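Local coordinates for aminotransferase class I and II (PDB 3P6K), which probably catalyses pyridoxal-phosphate-dependent transfer of an amino group between an amino acid and a 2-oxo acid, at residues S198-D203 / R302-S307. Sequence-based numbering, arbitrary orientation.
Sequences SFSELD and RPAVVS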
ATOM      1  N   SER B 198      -5.316 -14.728  19.172  1.00 39.15           N
ATOM      2  CA  SER B 198      -5.850 -15.044  20.491  1.00 38.28           C
ATOM      3  C   SER B 198      -4.738 -15.499  21.433  1.00 38.63           C
ATOM      4  O   SER B 198      -3.883 -16.308  21.056  1.00 38.29           O
ATOM      5  CB  SER B 198      -6.900 -16.161  20.407  1.00 39.18           C
ATOM      6  OG  SER B 198      -7.406 -16.489  21.692  1.00 38.78           O
ATOM      7  N   PHE B 199      -4.765 -14.979  22.656  1.00 38.11           N
ATOM      8  CA  PHE B 199      -3.866 -15.416  23.726  1.00 39.13           C
ATOM      9  C   PHE B 199      -4.572 -16.402  24.692  1.00 39.17           C
ATOM     10  O   PHE B 199      -4.065 -16.685  25.754  1.00 39.30           O
ATOM     11  CB  PHE B 199      -3.331 -14.198  24.481  1.00 39.36           C
ATOM     12  CG  PHE B 199      -2.323 -13.402  23.719  1.00 40.29           C
ATOM     13  CD1 PHE B 199      -2.722 -12.435  22.822  1.00 41.15           C
ATOM     14  CD2 PHE B 199      -0.956 -13.579  23.951  1.00 41.35           C
ATOM     15  CE1 PHE B 199      -1.771 -11.675  22.134  1.00 42.19           C
ATOM     16  CE2 PHE B 199      -0.021 -12.824  23.277  1.00 42.05           C
ATOM     17  CZ  PHE B 199      -0.435 -11.879  22.362  1.00 42.14           C
ATOM     18  N   SER B 200      -5.740 -16.911  24.310  1.00 39.39           N
ATOM     19  CA  SER B 200      -6.499 -17.885  25.095  1.00 39.52           C
ATOM     20  C   SER B 200      -5.905 -19.284  24.965  1.00 40.61           C
ATOM     21  O   SER B 200      -5.000 -19.508  24.161  1.00 39.68           O
ATOM     22  CB  SER B 200      -7.966 -17.921  24.631  1.00 39.37           C
ATOM     23  OG  SER B 200      -8.135 -18.497  23.361  1.00 36.55           O
ATOM     24  N   GLU B 201      -6.447 -20.216  25.746  1.00 41.52           N
ATOM     25  CA  GLU B 201      -6.056 -21.635  25.700  1.00 42.90           C
ATOM     26  C   GLU B 201      -6.697 -22.388  24.537  1.00 41.68           C
ATOM     27  O   GLU B 201      -6.453 -23.583  24.389  1.00 41.32           O
ATOM     28  CB  GLU B 201      -6.450 -22.373  27.008  1.00 44.30           C
ATOM     29  CG  GLU B 201      -5.922 -21.774  28.304  1.00 49.48           C
ATOM     30  CD  GLU B 201      -4.412 -21.620  28.315  1.00 55.52           C
ATOM     31  OE1 GLU B 201      -3.702 -22.536  27.845  1.00 58.08           O
ATOM     32  OE2 GLU B 201      -3.931 -20.561  28.795  1.00 63.36           O
ATOM     33  N   LEU B 202      -7.562 -21.736  23.751  1.00 40.58           N
ATOM     34  CA  LEU B 202      -8.181 -22.392  22.589  1.00 39.65           C
ATOM     35  C   LEU B 202      -7.103 -22.682  21.549  1.00 38.65           C
ATOM     36  O   LEU B 202      -6.136 -21.921  21.444  1.00 37.65           O
ATOM     37  CB  LEU B 202      -9.264 -21.499  21.957  1.00 38.70           C
ATOM     38  CG  LEU B 202     -10.512 -21.170  22.795  1.00 40.07           C
ATOM     39  CD1 LEU B 202     -11.344 -20.113  22.115  1.00 40.11           C
ATOM     40  CD2 LEU B 202     -11.308 -22.431  23.040  1.00 41.58           C
ATOM     41  N   ASP B 203      -7.256 -23.802  20.834  1.00 38.65           N
ATOM     42  CA  ASP B 203      -6.393 -24.160  19.723  1.00 38.02           C
ATOM     43  C   ASP B 203      -6.935 -23.366  18.542  1.00 37.41           C
ATOM     44  O   ASP B 203      -8.023 -23.681  18.024  1.00 36.00           O
ATOM     45  CB  ASP B 203      -6.438 -25.668  19.443  1.00 39.70           C
ATOM     46  CG  ASP B 203      -5.570 -26.096  18.244  1.00 39.80           C
ATOM     47  OD1 ASP B 203      -4.779 -25.306  17.728  1.00 40.63           O
ATOM     48  OD2 ASP B 203      -5.665 -27.253  17.833  1.00 42.62           O
ATOM     49  N   ARG B 302     -17.301 -11.846  26.284  1.00 43.32           N
ATOM     50  CA  ARG B 302     -15.870 -11.632  26.540  1.00 43.48           C
ATOM     51  C   ARG B 302     -15.041 -12.068  25.335  1.00 42.36           C
ATOM     52  O   ARG B 302     -15.214 -13.173  24.869  1.00 41.64           O
ATOM     53  CB  ARG B 302     -15.429 -12.414  27.785  1.00 44.20           C
ATOM     54  CG  ARG B 302     -14.007 -12.184  28.267  1.00 44.93           C
ATOM     55  CD  ARG B 302     -13.771 -12.985  29.544  1.00 47.14           C
ATOM     56  NE  ARG B 302     -12.488 -12.706  30.222  1.00 48.78           N
ATOM     57  CZ  ARG B 302     -11.338 -13.383  30.084  1.00 51.62           C
ATOM     58  NH1 ARG B 302     -11.211 -14.452  29.285  1.00 51.90           N
ATOM     59  NH2 ARG B 302     -10.271 -12.980  30.778  1.00 53.02           N
ATOM     60  N   PRO B 303     -14.160 -11.197  24.807  1.00 41.74           N
ATOM     61  CA  PRO B 303     -13.361 -11.669  23.661  1.00 41.34           C
ATOM     62  C   PRO B 303     -12.383 -12.817  24.046  1.00 42.16           C
ATOM     63  O   PRO B 303     -12.064 -12.983  25.243  1.00 41.83           O
ATOM     64  CB  PRO B 303     -12.614 -10.399  23.240  1.00 40.80           C
ATOM     65  CG  PRO B 303     -12.492  -9.622  24.465  1.00 40.35           C
ATOM     66  CD  PRO B 303     -13.692  -9.884  25.276  1.00 41.74           C
ATOM     67  N   ALA B 304     -11.889 -13.576  23.059  1.00 42.32           N
ATOM     68  CA  ALA B 304     -10.988 -14.728  23.316  1.00 42.71           C
ATOM     69  C   ALA B 304      -9.568 -14.240  23.577  1.00 42.84           C
ATOM     70  O   ALA B 304      -8.647 -14.609  22.852  1.00 43.54           O
ATOM     71  CB  ALA B 304     -11.026 -15.716  22.113  1.00 42.12           C
ATOM     72  N   VAL B 305      -9.384 -13.423  24.621  1.00 43.32           N
ATOM     73  CA  VAL B 305      -8.097 -12.758  24.953  1.00 42.35           C
ATOM     74  C   VAL B 305      -7.422 -12.164  23.705  1.00 42.16           C
ATOM     75  O   VAL B 305      -6.270 -12.464  23.332  1.00 40.09           O
ATOM     76  CB  VAL B 305      -7.137 -13.659  25.790  1.00 42.91           C
ATOM     77  CG1 VAL B 305      -6.068 -12.793  26.484  1.00 41.60           C
ATOM     78  CG2 VAL B 305      -7.910 -14.412  26.824  1.00 42.14           C
ATOM     79  N   VAL B 306      -8.206 -11.283  23.103  1.00 42.39           N
ATOM     80  CA  VAL B 306      -7.893 -10.516  21.914  1.00 42.64           C
ATOM     81  C   VAL B 306      -8.146  -9.062  22.329  1.00 42.47           C
ATOM     82  O   VAL B 306      -9.059  -8.806  23.111  1.00 42.21           O
ATOM     83  CB  VAL B 306      -8.875 -11.044  20.782  1.00 43.44           C
ATOM     84  CG1 VAL B 306      -9.000 -10.156  19.640  1.00 42.18           C
ATOM     85  CG2 VAL B 306      -8.417 -12.456  20.342  1.00 45.07           C
ATOM     86  N   SER B 307      -7.399  -8.118  21.774  1.00 41.68           N
ATOM     87  CA  SER B 307      -7.466  -6.729  22.226  1.00 42.45           C
ATOM     88  C   SER B 307      -8.676  -5.897  21.734  1.00 41.56           C
ATOM     89  O   SER B 307      -8.678  -4.711  21.950  1.00 41.49           O
ATOM     90  CB  SER B 307      -6.164  -6.004  21.865  1.00 42.12           C
ATOM     91  OG  SER B 307      -6.141  -5.621  20.505  1.00 43.18           O
TER
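Ser198 and Phe199 meet the turn at Ala304 and Val305 through two hydrogen bonds to successive carbonyls. Ser198 OG gives its proton to Ala304 O over a short 2.5 Å, arriving 23° off the carbonyl plane. Its chi1 of 179° carries OG away from its own backbone N and alongside its carbonyl carbon, where it also accepts from Ser200 N at 3.1 Å and closes an ST turn. Ser200 OG donates to Ser198 OG at 2.7 Å, giving Ser198 OG three hydrogen-bonded neighbours that fix its rotation. A small hydroxyl, able to give and accept at once, suits this knot of polar groups. Beside it, Phe199 N reaches Val305 O at 3.0 Å in a nearly straight bond (163° at the hydrogen). An inverse gamma turn is centred on Ala304, closed by a weak Val305 N to Pro303 O bond; Val305 then enters the left-handed region.

Apolar contacts flank these bonds. Val305 is branched at CB, so its methyls can serve two neighbours: CG1 packs on Phe199 CB at 3.7 Å, while CG2 lies by Ser200 CA and CB. Val306 CG2 rests against Ser198 CA at 3.6 Å. Val305 O lies in the plane of the Phe199 ring, off its CD1 edge, while the rest of the ring extends away from the turn.

The loop leaving strand 189-193 of the seven-stranded mixed sheet, typical of the large domain of fold-type I aminotransferases, thus meets the connection between antiparallel strands 298-300 and 308-313, consistent with an interdomain contact. Helix 270-294 lies against both loops: Leu281 touches Phe199 and Val305, and Arg278 binds Phe199 O.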